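Local coordinates for protein putative enzyme related to aldose 1-epimerase (Salmonella typhimurium, PDB 2HTA) that probably interconverts the alpha and beta anomers of glucose 6-phosphate, acting as a hexose-6-phosphate 1-epimerase of the galactose mutarotase clan, at residues A[71-76]-A[180-185]; A[185-190]-A[277-282]. All blocks are in the same frame, centred on the assembly; numbering follows the deposited sequence.

Interaction 1: residues A[71-76]-A[180-185]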
loop_
_atom_site.group_PDB
_atom_site.type_symbol
_atom_site.label_atom_id
_atom_site.label_comp_id
_atom_site.label_asym_id
_atom_site.label_seq_id
_atom_site.Cartn_x
_atom_site.Cartn_y
_atom_site.Cartn_z
ATOM N N GLU A 71 -5.268 -8.157 -15.401
ATOM C CA GLU A 71 -4.429 -8.995 -14.533
ATOM C C GLU A 71 -4.351 -8.332 -13.163
ATOM O O GLU A 71 -4.636 -7.139 -13.008
ATOM C CB GLU A 71 -3.017 -9.114 -15.127
ATOM C CG GLU A 71 -3.035 -9.431 -16.639
ATOM C CD GLU A 71 -2.898 -10.868 -16.929
ATOM O OE1 GLU A 71 -3.440 -11.709 -16.152
ATOM O OE2 GLU A 71 -2.217 -11.161 -17.940
ATOM N N GLU A 72 -4.015 -9.119 -12.150
ATOM C CA GLU A 72 -3.847 -8.549 -10.809
ATOM C C GLU A 72 -3.050 -7.236 -10.899
ATOM O O GLU A 72 -2.000 -7.147 -11.551
ATOM C CB GLU A 72 -3.049 -9.526 -9.920
ATOM C CG GLU A 72 -3.757 -10.906 -9.674
ATOM C CD GLU A 72 -4.999 -10.847 -8.764
ATOM O OE1 GLU A 72 -5.212 -9.845 -7.999
ATOM O OE2 GLU A 72 -5.804 -11.832 -8.801
ATOM N N VAL A 73 -3.518 -6.245 -10.176
ATOM C CA VAL A 73 -2.857 -4.940 -10.188
ATOM C C VAL A 73 -1.825 -4.813 -9.068
ATOM O O VAL A 73 -0.808 -4.159 -9.253
ATOM C CB VAL A 73 -3.883 -3.834 -10.063
ATOM C CG1 VAL A 73 -3.195 -2.435 -10.018
ATOM C CG2 VAL A 73 -4.793 -3.886 -11.281
ATOM N N LEU A 74 -2.139 -5.337 -7.895
ATOM C CA LEU A 74 -1.221 -5.301 -6.761
ATOM C C LEU A 74 -0.419 -6.573 -6.639
ATOM O O LEU A 74 -0.931 -7.659 -6.828
ATOM C CB LEU A 74 -2.007 -5.113 -5.453
ATOM C CG LEU A 74 -2.824 -3.806 -5.361
ATOM C CD1 LEU A 74 -3.681 -3.848 -4.119
ATOM C CD2 LEU A 74 -1.850 -2.564 -5.370
ATOM N N TRP A 75 0.825 -6.434 -6.241
ATOM C CA TRP A 75 1.719 -7.583 -6.049
ATOM C C TRP A 75 1.638 -7.942 -4.569
ATOM O O TRP A 75 1.604 -7.050 -3.695
ATOM C CB TRP A 75 3.122 -7.153 -6.406
ATOM C CG TRP A 75 4.180 -8.220 -6.284
ATOM C CD1 TRP A 75 4.615 -9.103 -7.285
ATOM C CD2 TRP A 75 4.964 -8.513 -5.130
ATOM N NE1 TRP A 75 5.607 -9.900 -6.794
ATOM C CE2 TRP A 75 5.848 -9.582 -5.480
ATOM C CE3 TRP A 75 5.029 -7.974 -3.832
ATOM C CZ2 TRP A 75 6.750 -10.107 -4.589
ATOM C CZ3 TRP A 75 5.935 -8.506 -2.938
ATOM C CH2 TRP A 75 6.794 -9.553 -3.318
ATOM N N LEU A 76 1.633 -9.242 -4.283
ATOM C CA LEU A 76 1.640 -9.767 -2.937
ATOM C C LEU A 76 2.726 -10.851 -2.890
ATOM O O LEU A 76 2.877 -11.602 -3.836
ATOM C CB LEU A 76 0.304 -10.389 -2.604
ATOM C CG LEU A 76 0.074 -10.895 -1.166
ATOM C CD1 LEU A 76 0.038 -9.795 -0.137
ATOM C CD2 LEU A 76 -1.209 -11.694 -1.144
ATOM N N SER A 180 2.103 1.295 -1.707
ATOM C CA SER A 180 1.608 0.304 -2.686
ATOM C C SER A 180 2.643 -0.446 -3.533
ATOM O O SER A 180 3.566 0.169 -4.066
ATOM C CB SER A 180 0.639 1.023 -3.647
ATOM O OG SER A 180 -0.180 1.856 -2.875
ATOM N N TYR A 181 2.448 -1.768 -3.652
ATOM C CA TYR A 181 3.229 -2.682 -4.505
ATOM C C TYR A 181 2.385 -3.029 -5.753
ATOM O O TYR A 181 1.377 -3.701 -5.626
ATOM C CB TYR A 181 3.431 -4.015 -3.797
ATOM C CG TYR A 181 4.408 -3.942 -2.640
ATOM C CD1 TYR A 181 4.045 -3.328 -1.413
ATOM C CD2 TYR A 181 5.639 -4.529 -2.736
ATOM C CE1 TYR A 181 4.915 -3.302 -0.286
ATOM C CE2 TYR A 181 6.565 -4.486 -1.605
ATOM C CZ TYR A 181 6.185 -3.870 -0.427
ATOM O OH TYR A 181 7.064 -3.835 0.659
ATOM N N PHE A 182 2.880 -2.651 -6.908
ATOM C CA PHE A 182 2.194 -2.836 -8.172
ATOM C C PHE A 182 2.865 -3.964 -8.915
ATOM O O PHE A 182 4.083 -4.018 -9.032
ATOM C CB PHE A 182 2.227 -1.529 -8.961
ATOM C CG PHE A 182 1.434 -0.456 -8.309
ATOM C CD1 PHE A 182 2.063 0.581 -7.609
ATOM C CD2 PHE A 182 0.043 -0.535 -8.291
ATOM C CE1 PHE A 182 1.306 1.543 -6.934
ATOM C CE2 PHE A 182 -0.742 0.448 -7.644
ATOM C CZ PHE A 182 -0.101 1.485 -6.957
ATOM N N ASN A 183 2.017 -4.868 -9.380
ATOM C CA ASN A 183 2.394 -6.046 -10.164
ATOM C C ASN A 183 2.821 -5.582 -11.551
ATOM O O ASN A 183 2.100 -4.855 -12.233
ATOM C CB ASN A 183 1.171 -6.977 -10.199
ATOM C CG ASN A 183 1.451 -8.342 -10.821
ATOM O OD1 ASN A 183 2.516 -8.921 -10.624
ATOM N ND2 ASN A 183 0.459 -8.878 -11.573
ATOM N N VAL A 184 4.044 -5.938 -11.917
ATOM C CA VAL A 184 4.603 -5.609 -13.238
ATOM C C VAL A 184 5.121 -6.872 -13.916
ATOM O O VAL A 184 5.470 -7.849 -13.238
ATOM C CB VAL A 184 5.717 -4.512 -13.223
ATOM C CG1 VAL A 184 5.155 -3.207 -12.671
ATOM C CG2 VAL A 184 6.944 -4.941 -12.422
ATOM N N GLY A 185 5.177 -6.853 -15.247
ATOM C CA GLY A 185 5.700 -8.049 -15.966
ATOM C C GLY A 185 7.170 -8.293 -15.741
ATOM O O GLY A 185 7.604 -9.438 -15.474
#
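The rings of W75 and Y181 lie on the same side of the paired backbones, their planes only 21° apart but slid past each other, so that they barely overlap. They meet through W75 CE3 and Y181 CD2, 3.7 Å apart. W75 extends with CG anti to its backbone N (chi1 -179°), and the side chain of N183 crosses it at about a right angle, the amide tilted 37° from the indole plane and OD1 lying in that plane beside CD1. The amide's other end works on the backbone: N183 ND2 gives a nearly straight bond to E72 O at 3.0 Å, with that oxygen in the amide plane. R242 also donates to E72 O, so two groups grip this carbonyl.

Pointing the other way, F182 runs side by side with V73 and L74. L74 CD2 reaches F182 CE2 at 3.9 Å, and V73 CG1 sits beside F182 CD2. Between the two faces, N183 N bonds to V73 O at 2.9 Å and W75 N to Y181 O at 2.9 Å, flanking L74 and F182.

That is the pattern of a non-hydrogen-bonded antiparallel pair, here a single bridge fastening an irregular loop to strand 172-183. Y181 OH bonds to R89, a probable substrate-binding residue, and the tyrosine ring meets that of H179, the proposed active-site histidine, which puts the bridge beside the probable sugar site of this mutarotase fold.

Interaction 2: residues A[185-190]-A[277-282]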
loop_
_atom_site.group_PDB
_atom_site.type_symbol
_atom_site.label_atom_id
_atom_site.label_comp_id
_atom_site.label_asym_id
_atom_site.label_seq_id
_atom_site.Cartn_x
_atom_site.Cartn_y
_atom_site.Cartn_z
ATOM N N GLY A 185 5.177 -6.853 -15.247
ATOM C CA GLY A 185 5.700 -8.049 -15.966
ATOM C C GLY A 185 7.170 -8.293 -15.741
ATOM O O GLY A 185 7.604 -9.438 -15.474
ATOM N N ASP A 186 7.948 -7.225 -15.854
ATOM C CA ASP A 186 9.384 -7.307 -15.659
ATOM C C ASP A 186 9.962 -5.967 -15.272
ATOM O O ASP A 186 9.971 -5.020 -16.071
ATOM C CB ASP A 186 9.995 -7.722 -16.992
ATOM C CG ASP A 186 11.490 -7.974 -16.923
ATOM O OD1 ASP A 186 12.179 -7.585 -15.963
ATOM O OD2 ASP A 186 11.968 -8.609 -17.875
ATOM N N ILE A 187 10.545 -5.897 -14.087
ATOM C CA ILE A 187 11.014 -4.608 -13.581
ATOM C C ILE A 187 12.061 -3.959 -14.515
ATOM O O ILE A 187 12.188 -2.732 -14.592
ATOM C CB ILE A 187 11.604 -4.783 -12.168
ATOM C CG1 ILE A 187 12.038 -3.440 -11.577
ATOM C CG2 ILE A 187 12.770 -5.755 -12.203
ATOM C CD1 ILE A 187 10.883 -2.476 -11.219
ATOM N N ALA A 188 12.806 -4.794 -15.236
ATOM C CA ALA A 188 13.878 -4.329 -16.097
ATOM C C ALA A 188 13.339 -3.459 -17.223
ATOM O O ALA A 188 14.076 -2.654 -17.777
ATOM C CB ALA A 188 14.674 -5.542 -16.693
ATOM N N ASN A 189 12.076 -3.595 -17.598
ATOM C CA ASN A 189 11.610 -2.648 -18.608
ATOM C C ASN A 189 10.692 -1.541 -18.073
ATOM O O ASN A 189 10.227 -0.692 -18.852
ATOM C CB ASN A 189 10.950 -3.322 -19.821
ATOM C CG ASN A 189 9.707 -4.086 -19.462
ATOM O OD1 ASN A 189 8.751 -3.538 -18.864
ATOM N ND2 ASN A 189 9.694 -5.362 -19.824
ATOM N N VAL A 190 10.420 -1.566 -16.771
ATOM C CA VAL A 190 9.432 -0.636 -16.206
ATOM C C VAL A 190 10.010 0.769 -16.196
ATOM O O VAL A 190 11.166 0.954 -15.880
ATOM C CB VAL A 190 9.023 -1.071 -14.774
ATOM C CG1 VAL A 190 8.246 0.055 -14.078
ATOM C CG2 VAL A 190 8.184 -2.315 -14.867
ATOM N N THR A 277 8.920 -8.652 -10.304
ATOM C CA THR A 277 7.537 -8.456 -10.711
ATOM C C THR A 277 6.758 -7.415 -9.895
ATOM O O THR A 277 5.509 -7.383 -9.932
ATOM C CB THR A 277 6.768 -9.784 -10.767
ATOM O OG1 THR A 277 6.936 -10.485 -9.523
ATOM C CG2 THR A 277 7.338 -10.637 -11.932
ATOM N N PHE A 278 7.487 -6.520 -9.223
ATOM C CA PHE A 278 6.817 -5.347 -8.653
ATOM C C PHE A 278 7.636 -4.081 -8.711
ATOM O O PHE A 278 8.888 -4.119 -8.804
ATOM C CB PHE A 278 6.317 -5.630 -7.224
ATOM C CG PHE A 278 7.401 -5.543 -6.155
ATOM C CD1 PHE A 278 7.726 -4.321 -5.541
ATOM C CD2 PHE A 278 8.091 -6.698 -5.765
ATOM C CE1 PHE A 278 8.726 -4.249 -4.564
ATOM C CE2 PHE A 278 9.087 -6.633 -4.756
ATOM C CZ PHE A 278 9.379 -5.419 -4.163
ATOM N N VAL A 279 6.929 -2.949 -8.634
ATOM C CA VAL A 279 7.556 -1.667 -8.338
ATOM C C VAL A 279 6.641 -1.014 -7.305
ATOM O O VAL A 279 5.407 -1.137 -7.403
ATOM C CB VAL A 279 7.718 -0.763 -9.596
ATOM C CG1 VAL A 279 6.354 -0.332 -10.205
ATOM C CG2 VAL A 279 8.537 0.470 -9.337
ATOM N N CYS A 280 7.251 -0.359 -6.317
ATOM C CA CYS A 280 6.466 0.438 -5.378
ATOM C C CYS A 280 6.376 1.868 -5.793
ATOM O O CYS A 280 7.407 2.511 -6.036
ATOM C CB CYS A 280 7.016 0.347 -3.940
ATOM S SG CYS A 280 6.752 -1.260 -3.211
ATOM N N VAL A 281 5.136 2.380 -5.852
ATOM C CA VAL A 281 4.899 3.805 -6.103
ATOM C C VAL A 281 3.952 4.246 -4.979
ATOM O O VAL A 281 2.738 3.904 -4.963
ATOM C CB VAL A 281 4.296 4.101 -7.550
ATOM C CG1 VAL A 281 3.883 5.612 -7.713
ATOM C CG2 VAL A 281 5.237 3.601 -8.705
ATOM N N GLU A 282 4.525 4.975 -4.013
ATOM C CA GLU A 282 3.909 5.189 -2.708
ATOM C C GLU A 282 3.417 6.621 -2.590
ATOM O O GLU A 282 4.128 7.545 -3.005
ATOM C CB GLU A 282 4.978 4.949 -1.626
ATOM C CG GLU A 282 5.696 3.615 -1.834
ATOM C CD GLU A 282 6.813 3.405 -0.826
ATOM O OE1 GLU A 282 6.778 4.011 0.251
ATOM O OE2 GLU A 282 7.695 2.578 -1.109
#
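I187 holds CG1 anti to its backbone N (chi1 -177°) and then turns at chi2 (69°), which carries CD1 out to the start of strand 278-286. V279 puts CG1 in the crowded position between its backbone N and carbonyl carbon (chi1 65°), and the two side chains cross at about a right angle. The tip of I187 does the touching: CD1 lies 3.9 Å from V279 CB, at the root of the valine. The same methyl comes to 3.5 Å from F278 O, a carbonyl whose polar need is met by N258 ND2. V190 joins more loosely from the far end of the turn, its CG1 standing 4.3 Å from V279 CG1. At the other end T277 holds CG2 anti to its carbonyl carbon, and this methyl rests 3.7 Å from G185 O.

The touching atoms of the two segments are apolar groups and carbonyl oxygens, and the loop's own bonds shape it. A188 N, lying above the carboxylate plane of D186, donates to D186 OD1 at 3.0 Å. Behind this, N189 N bonds to D186 O at 3.0 Å, and V190 N bonds to I187 O at the same length. These bonds wind residues 187-189 into a short 3-10 turn and present I187 and V190 to V279. I235 of strand 232-237 touches V190 and V279 as well, extending the apolar cluster.

The backbones of I187 and K276 are also hydrogen-bonded, tying the loop to the approach of the strand. The result is an Asx turn leading into a 3-10 turn, packed on the beginning of the beta-strand that carries E282, the proposed active-site glutamate of this mutarotase fold.

Interaction 1 closes before interaction 2 opens along the chain, and G185 belongs to both; their centres are about 8 Å apart. Strands 172-183 and 278-286 are antiparallel neighbours in one sheet, and probable hydrogen bonds from F182 N to V279 O (3.0 Å) and V184 N to T277 O (2.9 Å) join the two contacts directly. The ring of F278 meets both W75 and Y181, so its side chain belongs with interaction 1 while its carbonyl faces I187 in interaction 2. Loop 71-76 is bridged to strand 172-183, which carries H179, and loop 185-190 packs on strand 278-286, which carries E282; both residues are proposed to act in the active site of this probable epimerase.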